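Local coordinates for guanine nucleotide exchange factor SRM1 (Saccharomyces cerevisiae, PDB 3OF7), which promotes the exchange of GDP for GTP on the Ran-type GTPases Gsp1 and Gsp2, binds chromatin, and controls RNA metabolism and nuclear transport, at residues A[356-359]-A[363-366]; A[278-283]-A[287-292]; A[30-35]-A[426-431]; A[386-391]-A[406-411]. All blocks are in the same frame, centred on the assembly; numbering follows the deposited sequence.

Contact 1: residues A[356-359]-A[363-366]; sequences TYKD and KARA
Tyr357 and Ala366 begin the ladder of this short antiparallel hairpin: Tyr357 N gives its hydrogen to Ala366 O at 2.7 Å. In return Tyr357 O accepts two backbone donors, a firm one from Arg365 N at 2.8 Å and a weak one from Ala366 N at 3.5 Å. Two residues thus face one, a classic beta bulge. Towards the turn, Asp359 N bonds Lys363 O at 2.9 Å, and the carboxylate reaches back so that OD1 takes the hydrogen of Lys363 N at 3.0 Å, met from above the carboxylate plane. Asp359 CG stands between its own backbone N and carbonyl carbon (chi1 66°), which turns OD1 to the turn and OD2 to Arg365, whose CD lies 3.6 Å from OD2. A water accepts weakly from Arg365 NH1 and donates to OD2. An alanine in place of Asp359 would probably leave Lys363 N without its side-chain acceptor and the bridging water without its carboxylate acceptor. Arg365 CB lies 3.8 Å from Tyr357 CD2, at the ring's edge, the two side chains running alongside each other. Thr356 CG2 packs against Ala364 CB. Arg365 NE forms a salt bridge with Asp341, Ala364 rests on Leu340 and Tyr357 on Val295, so the hairpin of strands 357-358 and 364-368 leans on neighbouring loops near the propeller surface.

Contact 2: residues A[278-283]-A[287-292]; sequences LVSWGL and GQCGVS
Cys289, Ser280 and Leu283 bury the most surface here, where the loop 287-292 folds back over strand 278-281 near its corner. Ser280 OG donates to Cys289 O at 2.7 Å, approaching well to one side of the carbonyl direction (C=O...OG angle 120°) and tilted out of its plane. A chi1 of 55° aims the hydroxyl at the loop, where Cys289 CB and Val291 CG1 each come within 3.3 Å of OG. This buried hydroxyl is therefore bonded on one side and enclosed by carbon on others. Cys289 points at the strand, and its SG lies 3.5 Å from Leu283 O, just past the corner at Gly282, whose backbone angles would jam a CB against the preceding carbonyl. Leu283 meets Gln288 obliquely, CG 3.7 Å from NE2, while Gln288 CG and CD press on Leu283 O. A bend at chi2 (-95°) folds the amide of Gln288 over that carbonyl, and its OE1 accepts from Phe286 N. An alanine at Gln288 would probably leave Phe286 N without its acceptor and open a gap beside Leu283. Asn284 OD1 accepts from Cys289 N, and Val301 of strand 300-302 packs on Cys289 and Val291. Gly287 to Gly290 form a type I turn, closed by Gly290 N to Gly287 O at 2.9 Å. A strand running into a Trp-Gly corner, followed by a compact glycine-bounded turn packed against it, is characteristic of the RCC1 repeat, here the fifth.

Contact 3: residues A[30-35]-A[426-431]; sequences DIFCWG and NTATQD
The seam between the first and last RCC1 repeats is where Phe32 of strand 30-34 meets Ala428 and Thr429 of the loop leading into strand 432-439. The core of the contact is a CH-pi interaction: Thr429 CG2 hangs over the centre of the Phe32 ring, 3.5 Å from the centroid and only 8° off the ring normal. All six ring carbons lie at similar distances from this one methyl, so it seats squarely on the face. Ala428 meets the same ring, its O 3.6 Å from Phe32 CE1 and its CB 4.0 Å from that atom. In the propeller, strand 30-34 pairs with strand 443-450, which in turn pairs with 432-439, so N- and C-terminal strands share one blade and the ring of blades is closed by this N- and C-terminal clasp. The loop 426-431 packs beside that blade. Its shape is held from within: Thr429 OG1 donates to Asn426 OD1 at 2.7 Å, close to the carbonyl direction (C=O...OG1 angle 172°), while Thr429 N reaches the same oxygen only weakly and also bonds Asn426 O. With chi1 at 63° the Thr429 hydroxyl turns to Asn426 and CG2 to the phenyl face. Asn426 ND2 bonds Pro56 O, fastening the loop to strand 56-58, whose Pro56 also touches Thr429. The Phe32 ring meets His432 edge-to-face, and Leu58 packs against it as well.

Contact 4: residues A[386-391]-A[406-411]; sequences SHHSVA and TYAVGL
A CH-pi contact carries most of this interface: the methyl of Ala408 sits over the face of the His388 imidazole, its CB 3.4 Å from the centroid and 7° off the ring normal. His388 NE2 and CE1 both lie 3.5 Å from Ala408 CB and the other three ring atoms follow closely, so the methyl is centred on the face. The first side-chain torsion of His388 (chi1 67°) swings the ring out from the start of strand 388-393 towards the loop. Apolar contact beyond the ring is slight, Val409 CG1 standing 4.1 Å from His388 CB. The two segments belong to adjacent repeats of the seven-bladed RCC1 propeller, the sixth and the seventh, and strand 388-393 is second in the order 379-384, 388-393, 398-402, 421-423 of its blade. Among polar links, Tyr407 to Gly410 form a type I turn, with Gly410 N bonded to Tyr407 O at 3.0 Å, which presents Ala408 to the imidazole. The ring is fixed at its far end by a hydrogen bond from His388 NE2 to Gly440 O, on the next blade. Ala408 O accepts from Ser444 OG there, and Val409 O from Ser400 OG in strand 398-402.

In the fold
From the N terminus, the first segment reached is 30-35, whose partner 426-431 comes almost four hundred residues later; contact 3 closes this long loop and joins the first repeat to the last. The other three contacts lie within that span, following one another without crossing. Contact 2 closes a short loop inside the fifth repeat, contact 1 a hairpin inside the sixth, and contact 4 a loop from the sixth repeat into the seventh. Contacts 1 and 2 have centres about 17 Å apart and do not touch. Contacts 3 and 4 do touch, Trp34 lying against the turn at Tyr407 to Gly410, so the closing seam continues into the neighbouring blade.

Contact 1: residues A[356-359]-A[363-366]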
loop_
_atom_site.group_PDB
_atom_site.type_symbol
_atom_site.label_atom_id
_atom_site.label_comp_id
_atom_site.label_asym_id
_atom_site.label_seq_id
_atom_site.Cartn_x
_atom_site.Cartn_y
_atom_site.Cartn_z
ATOM N N THR A 356 6.070 24.139 -8.738
ATOM C CA THR A 356 6.702 23.607 -7.526
ATOM C C THR A 356 6.506 24.627 -6.403
ATOM O O THR A 356 6.747 25.823 -6.602
ATOM C CB THR A 356 8.214 23.346 -7.742
ATOM O OG1 THR A 356 8.394 22.322 -8.730
ATOM C CG2 THR A 356 8.895 22.902 -6.458
ATOM N N TYR A 357 6.041 24.160 -5.246
ATOM C CA TYR A 357 5.861 25.029 -4.092
ATOM C C TYR A 357 7.186 25.249 -3.373
ATOM O O TYR A 357 7.873 24.287 -3.004
ATOM C CB TYR A 357 4.816 24.472 -3.116
ATOM C CG TYR A 357 4.867 25.125 -1.742
ATOM C CD1 TYR A 357 4.320 26.391 -1.526
ATOM C CD2 TYR A 357 5.491 24.485 -0.671
ATOM C CE1 TYR A 357 4.380 26.999 -0.270
ATOM C CE2 TYR A 357 5.553 25.079 0.590
ATOM C CZ TYR A 357 4.997 26.335 0.781
ATOM O OH TYR A 357 5.065 26.913 2.031
ATOM N N LYS A 358 7.530 26.524 -3.191
ATOM C CA LYS A 358 8.695 26.942 -2.418
ATOM C C LYS A 358 8.202 27.705 -1.191
ATOM O O LYS A 358 7.274 28.506 -1.292
ATOM C CB LYS A 358 9.623 27.835 -3.250
ATOM C CG LYS A 358 10.386 27.119 -4.356
ATOM C CD LYS A 358 11.268 28.091 -5.146
ATOM C CE LYS A 358 11.643 27.506 -6.497
ATOM N NZ LYS A 358 12.605 28.358 -7.274
ATOM N N ASP A 359 8.815 27.449 -0.038
ATOM C CA ASP A 359 8.409 28.119 1.198
ATOM C C ASP A 359 8.977 29.543 1.279
ATOM O O ASP A 359 9.643 30.010 0.349
ATOM C CB ASP A 359 8.771 27.288 2.440
ATOM C CG ASP A 359 10.263 27.139 2.655
ATOM O OD1 ASP A 359 11.071 27.904 2.083
ATOM O OD2 ASP A 359 10.644 26.241 3.435
ATOM N N LYS A 363 12.886 27.438 -0.284
ATOM C CA LYS A 363 13.159 25.999 -0.417
ATOM C C LYS A 363 11.955 25.285 -1.038
ATOM O O LYS A 363 10.819 25.452 -0.579
ATOM C CB LYS A 363 13.515 25.366 0.939
ATOM C CG LYS A 363 13.970 23.897 0.872
ATOM C CD LYS A 363 14.530 23.372 2.214
ATOM C CE LYS A 363 13.419 23.079 3.231
ATOM N NZ LYS A 363 13.879 22.281 4.420
ATOM N N ALA A 364 12.217 24.492 -2.075
ATOM C CA ALA A 364 11.183 23.730 -2.761
ATOM C C ALA A 364 10.741 22.575 -1.861
ATOM O O ALA A 364 11.551 21.714 -1.525
ATOM C CB ALA A 364 11.722 23.205 -4.091
ATOM N N ARG A 365 9.469 22.579 -1.457
ATOM C CA ARG A 365 8.956 21.596 -0.487
ATOM C C ARG A 365 7.986 20.593 -1.097
ATOM O O ARG A 365 7.791 19.512 -0.536
ATOM C CB ARG A 365 8.226 22.287 0.678
ATOM C CG ARG A 365 8.995 23.383 1.424
ATOM C CD ARG A 365 10.006 22.873 2.458
ATOM N NE ARG A 365 9.563 21.720 3.258
ATOM C CZ ARG A 365 8.916 21.765 4.423
ATOM N NH1 ARG A 365 8.572 22.918 4.981
ATOM N NH2 ARG A 365 8.592 20.634 5.037
ATOM N N ALA A 366 7.352 20.959 -2.215
ATOM C CA ALA A 366 6.261 20.156 -2.780
ATOM C C ALA A 366 5.988 20.395 -4.270
ATOM O O ALA A 366 6.226 21.483 -4.794
ATOM C CB ALA A 366 4.963 20.353 -1.968
HETATM O O HOH W 1 9.093 25.457 5.519
#

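Contact 2: residues A[278-283]-A[287-292]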
loop_
_atom_site.group_PDB
_atom_site.type_symbol
_atom_site.label_atom_id
_atom_site.label_comp_id
_atom_site.label_asym_id
_atom_site.label_seq_id
_atom_site.Cartn_x
_atom_site.Cartn_y
_atom_site.Cartn_z
ATOM N N LEU A 278 -10.870 10.980 -11.750
ATOM C CA LEU A 278 -10.153 10.667 -10.517
ATOM C C LEU A 278 -10.373 11.780 -9.494
ATOM O O LEU A 278 -10.120 12.956 -9.786
ATOM C CB LEU A 278 -8.657 10.489 -10.804
ATOM C CG LEU A 278 -7.714 10.134 -9.645
ATOM C CD1 LEU A 278 -8.123 8.818 -9.002
ATOM C CD2 LEU A 278 -6.255 10.079 -10.126
ATOM N N VAL A 279 -10.848 11.403 -8.310
ATOM C CA VAL A 279 -11.034 12.351 -7.204
ATOM C C VAL A 279 -10.166 11.972 -5.998
ATOM O O VAL A 279 -9.822 10.800 -5.813
ATOM C CB VAL A 279 -12.532 12.459 -6.758
ATOM C CG1 VAL A 279 -13.393 13.070 -7.877
ATOM C CG2 VAL A 279 -13.082 11.110 -6.327
ATOM N N SER A 280 -9.828 12.967 -5.180
ATOM C CA SER A 280 -9.110 12.726 -3.932
ATOM C C SER A 280 -9.700 13.535 -2.784
ATOM O O SER A 280 -10.398 14.535 -3.008
ATOM C CB SER A 280 -7.626 13.053 -4.091
ATOM O OG SER A 280 -7.457 14.376 -4.559
ATOM N N TRP A 281 -9.431 13.089 -1.560
ATOM C CA TRP A 281 -9.825 13.817 -0.354
ATOM C C TRP A 281 -8.894 13.479 0.805
ATOM O O TRP A 281 -8.139 12.505 0.743
ATOM C CB TRP A 281 -11.281 13.516 0.031
ATOM C CG TRP A 281 -11.533 12.097 0.462
ATOM C CD1 TRP A 281 -11.634 11.642 1.747
ATOM C CD2 TRP A 281 -11.723 10.952 -0.383
ATOM N NE1 TRP A 281 -11.877 10.295 1.757
ATOM C CE2 TRP A 281 -11.932 9.840 0.466
ATOM C CE3 TRP A 281 -11.738 10.757 -1.772
ATOM C CZ2 TRP A 281 -12.154 8.544 -0.025
ATOM C CZ3 TRP A 281 -11.951 9.458 -2.264
ATOM C CH2 TRP A 281 -12.162 8.375 -1.389
ATOM N N GLY A 282 -8.968 14.279 1.865
ATOM C CA GLY A 282 -8.185 14.038 3.071
ATOM C C GLY A 282 -7.005 14.983 3.183
ATOM O O GLY A 282 -7.057 16.127 2.710
ATOM N N LEU A 283 -5.936 14.503 3.806
ATOM C CA LEU A 283 -4.806 15.359 4.152
ATOM C C LEU A 283 -4.101 15.884 2.905
ATOM O O LEU A 283 -3.814 15.117 1.983
ATOM C CB LEU A 283 -3.826 14.590 5.046
ATOM C CG LEU A 283 -2.593 15.358 5.540
ATOM C CD1 LEU A 283 -2.985 16.479 6.532
ATOM C CD2 LEU A 283 -1.573 14.398 6.136
ATOM N N GLY A 287 0.133 18.937 -0.948
ATOM C CA GLY A 287 -0.468 18.814 -2.281
ATOM C C GLY A 287 -0.489 17.374 -2.769
ATOM O O GLY A 287 -0.598 17.123 -3.974
ATOM N N GLN A 288 -0.409 16.426 -1.833
ATOM C CA GLN A 288 -0.430 14.996 -2.174
ATOM C C GLN A 288 -1.755 14.562 -2.832
ATOM O O GLN A 288 -1.802 13.544 -3.524
ATOM C CB GLN A 288 -0.100 14.117 -0.957
ATOM C CG GLN A 288 -1.029 14.263 0.252
ATOM C CD GLN A 288 -0.520 15.248 1.301
ATOM O OE1 GLN A 288 -0.198 16.392 0.993
ATOM N NE2 GLN A 288 -0.475 14.805 2.557
ATOM N N CYS A 289 -2.823 15.333 -2.623
ATOM C CA CYS A 289 -4.110 15.053 -3.273
ATOM C C CYS A 289 -4.107 15.429 -4.759
ATOM O O CYS A 289 -4.967 14.968 -5.517
ATOM C CB CYS A 289 -5.265 15.746 -2.543
ATOM S SG CYS A 289 -5.693 15.005 -0.954
ATOM N N GLY A 290 -3.143 16.260 -5.163
ATOM C CA GLY A 290 -2.946 16.643 -6.565
ATOM C C GLY A 290 -4.062 17.489 -7.173
ATOM O O GLY A 290 -4.295 17.436 -8.385
ATOM N N VAL A 291 -4.741 18.278 -6.343
ATOM C CA VAL A 291 -5.943 18.989 -6.794
ATOM C C VAL A 291 -5.755 20.493 -7.027
ATOM O O VAL A 291 -6.577 21.125 -7.691
ATOM C CB VAL A 291 -7.135 18.773 -5.828
ATOM C CG1 VAL A 291 -7.642 17.339 -5.920
ATOM C CG2 VAL A 291 -6.756 19.145 -4.394
ATOM N N SER A 292 -4.676 21.059 -6.498
ATOM C CA SER A 292 -4.521 22.513 -6.479
ATOM C C SER A 292 -3.053 22.911 -6.449
ATOM O O SER A 292 -2.231 22.236 -5.828
ATOM C CB SER A 292 -5.237 23.083 -5.249
ATOM O OG SER A 292 -4.969 24.460 -5.074
#

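Contact 3: residues A[30-35]-A[426-431]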
loop_
_atom_site.group_PDB
_atom_site.type_symbol
_atom_site.label_atom_id
_atom_site.label_comp_id
_atom_site.label_asym_id
_atom_site.label_seq_id
_atom_site.Cartn_x
_atom_site.Cartn_y
_atom_site.Cartn_z
ATOM N N ASP A 30 9.116 -16.204 -4.803
ATOM C CA ASP A 30 10.202 -15.905 -3.875
ATOM C C ASP A 30 9.861 -14.553 -3.242
ATOM O O ASP A 30 9.561 -13.593 -3.953
ATOM C CB ASP A 30 11.537 -15.793 -4.619
ATOM C CG ASP A 30 12.075 -17.141 -5.073
ATOM O OD1 ASP A 30 11.794 -18.170 -4.410
ATOM O OD2 ASP A 30 12.785 -17.156 -6.093
ATOM N N ILE A 31 9.896 -14.486 -1.919
ATOM C CA ILE A 31 9.614 -13.240 -1.188
ATOM C C ILE A 31 10.917 -12.613 -0.679
ATOM O O ILE A 31 11.742 -13.291 -0.076
ATOM C CB ILE A 31 8.630 -13.490 0.003
ATOM C CG1 ILE A 31 7.316 -14.125 -0.484
ATOM C CG2 ILE A 31 8.379 -12.196 0.827
ATOM C CD1 ILE A 31 6.532 -13.303 -1.510
ATOM N N PHE A 32 11.087 -11.316 -0.925
ATOM C CA PHE A 32 12.263 -10.575 -0.492
ATOM C C PHE A 32 11.844 -9.434 0.419
ATOM O O PHE A 32 10.832 -8.790 0.168
ATOM C CB PHE A 32 12.995 -9.984 -1.696
ATOM C CG PHE A 32 13.431 -11.009 -2.696
ATOM C CD1 PHE A 32 14.664 -11.646 -2.564
ATOM C CD2 PHE A 32 12.601 -11.356 -3.754
ATOM C CE1 PHE A 32 15.069 -12.614 -3.487
ATOM C CE2 PHE A 32 13.001 -12.315 -4.682
ATOM C CZ PHE A 32 14.231 -12.940 -4.550
ATOM N N CYS A 33 12.647 -9.176 1.445
ATOM C CA CYS A 33 12.371 -8.115 2.410
ATOM C C CYS A 33 13.633 -7.301 2.649
ATOM O O CYS A 33 14.754 -7.845 2.628
ATOM C CB CYS A 33 11.898 -8.724 3.739
ATOM S SG CYS A 33 10.372 -9.697 3.637
ATOM N N TRP A 34 13.462 -6.002 2.874
ATOM C CA TRP A 34 14.605 -5.130 3.159
ATOM C C TRP A 34 14.177 -3.821 3.816
ATOM O O TRP A 34 12.990 -3.482 3.812
ATOM C CB TRP A 34 15.421 -4.874 1.887
ATOM C CG TRP A 34 14.732 -4.027 0.831
ATOM C CD1 TRP A 34 14.876 -2.672 0.646
ATOM C CD2 TRP A 34 13.824 -4.476 -0.184
ATOM N NE1 TRP A 34 14.110 -2.256 -0.423
ATOM C CE2 TRP A 34 13.460 -3.341 -0.952
ATOM C CE3 TRP A 34 13.279 -5.728 -0.523
ATOM C CZ2 TRP A 34 12.569 -3.415 -2.035
ATOM C CZ3 TRP A 34 12.400 -5.802 -1.607
ATOM C CH2 TRP A 34 12.050 -4.651 -2.346
ATOM N N GLY A 35 15.155 -3.102 4.376
ATOM C CA GLY A 35 14.920 -1.846 5.093
ATOM C C GLY A 35 15.180 -2.035 6.580
ATOM O O GLY A 35 16.096 -2.763 6.969
ATOM N N ASN A 426 21.019 -6.302 -7.115
ATOM C CA ASN A 426 21.751 -7.084 -6.116
ATOM C C ASN A 426 21.679 -8.545 -6.511
ATOM O O ASN A 426 20.789 -8.930 -7.276
ATOM C CB ASN A 426 21.276 -6.814 -4.659
ATOM C CG ASN A 426 20.120 -7.720 -4.202
ATOM O OD1 ASN A 426 19.143 -7.933 -4.919
ATOM N ND2 ASN A 426 20.218 -8.211 -2.973
ATOM N N THR A 427 22.619 -9.348 -6.017
ATOM C CA THR A 427 22.700 -10.768 -6.379
ATOM C C THR A 427 21.355 -11.493 -6.233
ATOM O O THR A 427 20.928 -12.201 -7.139
ATOM C CB THR A 427 23.789 -11.506 -5.555
ATOM O OG1 THR A 427 25.015 -10.767 -5.612
ATOM C CG2 THR A 427 24.028 -12.920 -6.092
ATOM N N ALA A 428 20.685 -11.288 -5.105
ATOM C CA ALA A 428 19.457 -12.024 -4.785
ATOM C C ALA A 428 18.341 -11.859 -5.814
ATOM O O ALA A 428 17.572 -12.790 -6.044
ATOM C CB ALA A 428 18.959 -11.642 -3.401
ATOM N N THR A 429 18.263 -10.690 -6.441
ATOM C CA THR A 429 17.124 -10.377 -7.308
ATOM C C THR A 429 17.483 -9.985 -8.740
ATOM O O THR A 429 16.587 -9.747 -9.543
ATOM C CB THR A 429 16.237 -9.247 -6.702
ATOM O OG1 THR A 429 16.998 -8.037 -6.599
ATOM C CG2 THR A 429 15.727 -9.636 -5.331
ATOM N N GLN A 430 18.776 -9.931 -9.072
ATOM C CA GLN A 430 19.191 -9.428 -10.383
ATOM C C GLN A 430 18.656 -10.251 -11.559
ATOM O O GLN A 430 18.494 -9.720 -12.649
ATOM C CB GLN A 430 20.713 -9.288 -10.477
ATOM C CG GLN A 430 21.476 -10.607 -10.421
ATOM C CD GLN A 430 22.996 -10.404 -10.415
ATOM O OE1 GLN A 430 23.499 -9.308 -10.680
ATOM N NE2 GLN A 430 23.723 -11.465 -10.100
ATOM N N ASP A 431 18.381 -11.534 -11.331
ATOM C CA ASP A 431 17.845 -12.389 -12.384
ATOM C C ASP A 431 16.405 -12.832 -12.093
ATOM O O ASP A 431 15.924 -13.857 -12.602
ATOM C CB ASP A 431 18.782 -13.574 -12.631
ATOM C CG ASP A 431 20.145 -13.131 -13.129
ATOM O OD1 ASP A 431 20.205 -12.223 -13.982
ATOM O OD2 ASP A 431 21.164 -13.687 -12.669
#

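Contact 4: residues A[386-391]-A[406-411]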
loop_
_atom_site.group_PDB
_atom_site.type_symbol
_atom_site.label_atom_id
_atom_site.label_comp_id
_atom_site.label_asym_id
_atom_site.label_seq_id
_atom_site.Cartn_x
_atom_site.Cartn_y
_atom_site.Cartn_z
ATOM N N SER A 386 5.914 5.209 3.759
ATOM C CA SER A 386 5.690 6.546 4.323
ATOM C C SER A 386 6.366 7.646 3.497
ATOM O O SER A 386 5.721 8.650 3.137
ATOM C CB SER A 386 6.121 6.615 5.791
ATOM O OG SER A 386 5.272 5.799 6.578
ATOM N N HIS A 387 7.653 7.449 3.198
ATOM C CA HIS A 387 8.450 8.441 2.453
ATOM C C HIS A 387 9.377 7.829 1.399
ATOM O O HIS A 387 10.352 8.454 0.985
ATOM C CB HIS A 387 9.221 9.346 3.426
ATOM C CG HIS A 387 8.312 10.159 4.285
ATOM N ND1 HIS A 387 7.818 11.382 3.890
ATOM C CD2 HIS A 387 7.719 9.873 5.467
ATOM C CE1 HIS A 387 6.980 11.831 4.807
ATOM N NE2 HIS A 387 6.902 10.935 5.775
ATOM N N HIS A 388 9.052 6.618 0.954
ATOM C CA HIS A 388 9.790 5.974 -0.129
ATOM C C HIS A 388 8.805 5.271 -1.051
ATOM O O HIS A 388 7.619 5.130 -0.730
ATOM C CB HIS A 388 10.836 4.992 0.423
ATOM C CG HIS A 388 10.242 3.794 1.099
ATOM N ND1 HIS A 388 10.207 2.548 0.510
ATOM C CD2 HIS A 388 9.642 3.658 2.304
ATOM C CE1 HIS A 388 9.630 1.691 1.333
ATOM N NE2 HIS A 388 9.271 2.340 2.425
ATOM N N SER A 389 9.295 4.856 -2.212
ATOM C CA SER A 389 8.470 4.166 -3.180
ATOM C C SER A 389 9.299 3.109 -3.889
ATOM O O SER A 389 10.530 3.175 -3.906
ATOM C CB SER A 389 7.900 5.138 -4.210
ATOM O OG SER A 389 7.325 6.283 -3.592
ATOM N N VAL A 390 8.600 2.141 -4.467
ATOM C CA VAL A 390 9.200 1.115 -5.300
ATOM C C VAL A 390 8.260 0.896 -6.481
ATOM O O VAL A 390 7.057 0.689 -6.295
ATOM C CB VAL A 390 9.407 -0.223 -4.534
ATOM C CG1 VAL A 390 10.053 -1.288 -5.438
ATOM C CG2 VAL A 390 10.243 -0.017 -3.273
ATOM N N ALA A 391 8.807 0.972 -7.692
ATOM C CA ALA A 391 8.045 0.684 -8.910
ATOM C C ALA A 391 8.685 -0.470 -9.682
ATOM O O ALA A 391 9.897 -0.689 -9.597
ATOM C CB ALA A 391 7.949 1.929 -9.787
ATOM N N THR A 406 16.439 4.756 6.352
ATOM C CA THR A 406 16.079 3.440 6.878
ATOM C C THR A 406 16.375 2.305 5.891
ATOM O O THR A 406 16.062 1.146 6.169
ATOM C CB THR A 406 14.609 3.383 7.331
ATOM O OG1 THR A 406 13.785 3.979 6.326
ATOM C CG2 THR A 406 14.430 4.135 8.665
ATOM N N TYR A 407 16.990 2.654 4.759
ATOM C CA TYR A 407 17.419 1.695 3.714
ATOM C C TYR A 407 16.244 0.976 3.051
ATOM O O TYR A 407 16.413 -0.085 2.448
ATOM C CB TYR A 407 18.435 0.670 4.261
ATOM C CG TYR A 407 19.544 1.302 5.072
ATOM C CD1 TYR A 407 20.616 1.938 4.440
ATOM C CD2 TYR A 407 19.511 1.285 6.467
ATOM C CE1 TYR A 407 21.633 2.536 5.177
ATOM C CE2 TYR A 407 20.527 1.884 7.218
ATOM C CZ TYR A 407 21.582 2.500 6.564
ATOM O OH TYR A 407 22.593 3.089 7.288
ATOM N N ALA A 408 15.057 1.569 3.160
ATOM C CA ALA A 408 13.840 0.991 2.594
ATOM C C ALA A 408 13.871 0.981 1.061
ATOM O O ALA A 408 13.105 0.255 0.421
ATOM C CB ALA A 408 12.618 1.753 3.102
ATOM N N VAL A 409 14.751 1.793 0.479
ATOM C CA VAL A 409 14.927 1.818 -0.969
ATOM C C VAL A 409 15.772 0.636 -1.475
ATOM O O VAL A 409 15.749 0.325 -2.666
ATOM C CB VAL A 409 15.488 3.178 -1.489
ATOM C CG1 VAL A 409 14.507 4.310 -1.196
ATOM C CG2 VAL A 409 16.867 3.483 -0.885
ATOM N N GLY A 410 16.494 -0.021 -0.562
ATOM C CA GLY A 410 17.311 -1.207 -0.892
ATOM C C GLY A 410 18.437 -0.915 -1.875
ATOM O O GLY A 410 18.730 -1.720 -2.773
ATOM N N LEU A 411 19.064 0.241 -1.717
ATOM C CA LEU A 411 20.123 0.654 -2.637
ATOM C C LEU A 411 21.524 0.587 -2.011
ATOM O O LEU A 411 22.475 1.169 -2.529
ATOM C CB LEU A 411 19.802 2.037 -3.232
ATOM C CG LEU A 411 18.557 2.050 -4.140
ATOM C CD1 LEU A 411 18.135 3.467 -4.511
ATOM C CD2 LEU A 411 18.756 1.207 -5.414
#